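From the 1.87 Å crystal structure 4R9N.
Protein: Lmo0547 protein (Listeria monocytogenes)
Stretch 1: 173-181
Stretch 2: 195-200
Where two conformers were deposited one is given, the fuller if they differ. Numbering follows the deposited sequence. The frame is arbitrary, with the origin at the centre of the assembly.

Stretch 1, residues 173-181: EELRYKDVV
Stretch 2 195-200: EAKTEI

The contact between these two stretches is a small one, burying 282 Å² in total, in which a carboxylate and an ammonium group at the end of a helix bind an extended loop while a modest apolar patch packs beside them. It illustrates how a helix terminus can hold a segment that offers little regular structure of its own.

Residues 173-177 form the last part of a helix, with Tyr177 N bonded to Glu173 O and Lys178 N to Glu174 O, both at 2.9 Å. Lys178 is the first residue to leave helical geometry (phi/psi -89/10), and Asp179 adopts a left-handed conformation (62/33). The turn is closed by Asp179 N to Arg176 O at 2.9 Å and Val180 N to Leu175 O at 3.0 Å. Facing it, Ala196 (-64/150), Lys197 (-80/93) and Thr198 (-156/144) are extended. The register is marked by Val180 and Ala196, whose CA atoms lie 6.6 Å apart; from there the chains run in roughly opposite senses, bringing Thr198 beside Glu174 and Leu175.

Glu174 (chi1 t, chi2 p) and Lys178 (m, m, t, p), one helical turn apart, both direct CA-to-CB toward the loop. Their salt bridge, Lys178 NZ to Glu174 OE2 at 2.8 Å, brings opposite charges together beside it. Each also reaches across: Thr198 OG1 (chi1 t) donates to Glu174 OE2 at 2.7 Å, and Lys178 NZ donates to the backbone Lys197 O at 2.7 Å, a bond without the Lys197 side chain, whose CA-to-CB bond points sideways and whose end leads away. Water 1 extends the network, donating to Glu174 OE2 at 2.6 Å and accepting from Glu199 N at 2.9 Å.

Methyl groups supply much of the apolar contact. Val180 CG2 (chi1 t) meets Ala196 CB at 3.7 Å, and Leu175 CD2 (m, t) approaches Thr198 CG2 at 4.2 Å. Thr198 thus serves both chemistries, its hydroxyl bonding the carboxylate while its methyl faces leucine.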

# COMPACT_ATOMS: atom_id res chain seq x y z
N GLU A 173 -22.13 0.55 1.29
CA GLU A 173 -23.09 -0.45 1.68
C GLU A 173 -22.92 -1.75 0.90
O GLU A 173 -23.06 -2.81 1.46
CB GLU A 173 -24.49 0.11 1.71
CG GLU A 173 -24.63 1.11 2.87
CD GLU A 173 -23.93 0.64 4.17
OE1 GLU A 173 -23.91 -0.58 4.45
OE2 GLU A 173 -23.39 1.48 4.93
N GLU A 174 -22.51 -1.68 -0.33
CA GLU A 174 -22.17 -2.88 -1.10
C GLU A 174 -21.02 -3.64 -0.44
O GLU A 174 -21.10 -4.87 -0.21
CB GLU A 174 -21.93 -2.50 -2.58
CG GLU A 174 -21.17 -3.50 -3.43
CD GLU A 174 -21.89 -4.80 -3.73
OE1 GLU A 174 -23.02 -5.01 -3.24
OE2 GLU A 174 -21.26 -5.64 -4.44
N LEU A 175 -19.97 -2.91 -0.05
CA LEU A 175 -18.81 -3.50 0.60
C LEU A 175 -19.17 -4.16 1.90
O LEU A 175 -18.76 -5.28 2.12
CB LEU A 175 -17.70 -2.43 0.76
CG LEU A 175 -17.19 -1.84 -0.57
CD1 LEU A 175 -16.12 -0.78 -0.33
CD2 LEU A 175 -16.53 -2.89 -1.44
N ARG A 176 -19.99 -3.49 2.75
CA ARG A 176 -20.47 -4.08 3.99
C ARG A 176 -21.26 -5.35 3.73
O ARG A 176 -21.06 -6.37 4.37
CB ARG A 176 -21.38 -3.09 4.78
CG ARG A 176 -21.11 -3.07 6.28
CD ARG A 176 -21.78 -1.90 7.02
NE ARG A 176 -20.79 -1.16 7.85
CZ ARG A 176 -20.43 0.12 7.70
NH1 ARG A 176 -20.96 0.89 6.74
NH2 ARG A 176 -19.52 0.66 8.53
N TYR A 177 -22.20 -5.26 2.80
CA TYR A 177 -23.04 -6.38 2.48
C TYR A 177 -22.20 -7.57 2.04
O TYR A 177 -22.56 -8.71 2.31
CB TYR A 177 -24.01 -5.97 1.36
CG TYR A 177 -24.96 -7.07 0.93
CD1 TYR A 177 -25.88 -7.61 1.83
CD2 TYR A 177 -24.94 -7.58 -0.37
CE1 TYR A 177 -26.74 -8.61 1.46
CE2 TYR A 177 -25.83 -8.57 -0.77
CZ TYR A 177 -26.71 -9.09 0.16
OH TYR A 177 -27.59 -10.08 -0.19
N LYS A 178 -21.08 -7.27 1.38
CA LYS A 178 -20.14 -8.31 0.90
C LYS A 178 -19.06 -8.69 1.92
O LYS A 178 -18.10 -9.37 1.60
CB LYS A 178 -19.53 -7.86 -0.40
CG LYS A 178 -20.48 -7.78 -1.61
CD LYS A 178 -20.85 -9.14 -2.15
CE LYS A 178 -21.88 -9.04 -3.28
NZ LYS A 178 -21.40 -8.47 -4.60
N ASP A 179 -19.22 -8.22 3.14
CA ASP A 179 -18.34 -8.59 4.27
C ASP A 179 -16.90 -8.18 4.06
O ASP A 179 -15.93 -8.83 4.51
CB ASP A 179 -18.46 -10.08 4.63
CG ASP A 179 -19.89 -10.48 4.94
OD1 ASP A 179 -20.56 -9.77 5.75
OD2 ASP A 179 -20.34 -11.49 4.36
N VAL A 180 -16.72 -7.08 3.36
CA VAL A 180 -15.39 -6.48 3.20
C VAL A 180 -14.83 -5.94 4.52
O VAL A 180 -15.57 -5.32 5.30
CB VAL A 180 -15.49 -5.36 2.13
CG1 VAL A 180 -14.31 -4.40 2.20
CG2 VAL A 180 -15.56 -5.97 0.77
N VAL A 181 -13.57 -6.23 4.80
CA VAL A 181 -12.90 -5.71 6.00
C VAL A 181 -11.77 -4.74 5.74
O VAL A 181 -11.37 -4.02 6.64
CB VAL A 181 -12.39 -6.84 6.90
CG1 VAL A 181 -13.54 -7.73 7.29
CG2 VAL A 181 -11.26 -7.63 6.26
N GLU A 195 -10.04 -11.07 -2.44
CA GLU A 195 -10.84 -9.98 -3.00
C GLU A 195 -12.29 -10.38 -2.94
O GLU A 195 -12.63 -11.51 -3.36
CB GLU A 195 -10.48 -9.68 -4.45
CG GLU A 195 -9.11 -9.06 -4.55
CD GLU A 195 -8.79 -8.39 -5.87
OE1 GLU A 195 -9.70 -7.83 -6.53
OE2 GLU A 195 -7.57 -8.40 -6.21
N ALA A 196 -13.15 -9.49 -2.45
CA ALA A 196 -14.57 -9.71 -2.50
C ALA A 196 -15.08 -9.76 -3.95
O ALA A 196 -14.53 -9.11 -4.88
CB ALA A 196 -15.34 -8.66 -1.71
N LYS A 197 -16.15 -10.53 -4.14
CA LYS A 197 -16.87 -10.54 -5.41
C LYS A 197 -17.78 -9.33 -5.49
O LYS A 197 -18.89 -9.38 -5.02
CB LYS A 197 -17.69 -11.81 -5.53
CG LYS A 197 -16.83 -13.07 -5.64
CD LYS A 197 -17.70 -14.19 -6.20
CE LYS A 197 -17.16 -15.60 -5.94
NZ LYS A 197 -16.56 -16.14 -7.20
N THR A 198 -17.28 -8.26 -6.07
CA THR A 198 -17.97 -7.00 -6.08
C THR A 198 -17.45 -6.25 -7.27
O THR A 198 -16.28 -6.39 -7.67
CB THR A 198 -17.82 -6.21 -4.72
OG1 THR A 198 -18.65 -5.06 -4.75
CG2 THR A 198 -16.41 -5.74 -4.48
N GLU A 199 -18.36 -5.51 -7.87
CA GLU A 199 -18.10 -4.68 -9.05
C GLU A 199 -16.84 -3.85 -8.98
O GLU A 199 -16.04 -3.86 -9.91
CB GLU A 199 -19.30 -3.73 -9.29
CG GLU A 199 -19.15 -2.78 -10.49
CD GLU A 199 -18.69 -1.36 -10.15
OE1 GLU A 199 -18.81 -0.90 -8.99
OE2 GLU A 199 -18.22 -0.66 -11.08
N ILE A 200 -16.68 -3.08 -7.90
CA ILE A 200 -15.51 -2.22 -7.75
C ILE A 200 -14.19 -2.98 -8.06
O ILE A 200 -13.37 -2.49 -8.82
CB ILE A 200 -15.44 -1.52 -6.36
CG1 ILE A 200 -16.53 -0.42 -6.26
CG2 ILE A 200 -14.07 -0.88 -6.17
CD1 ILE A 200 -16.44 0.47 -5.04
O HOH W 1 -21.16 -5.61 -7.07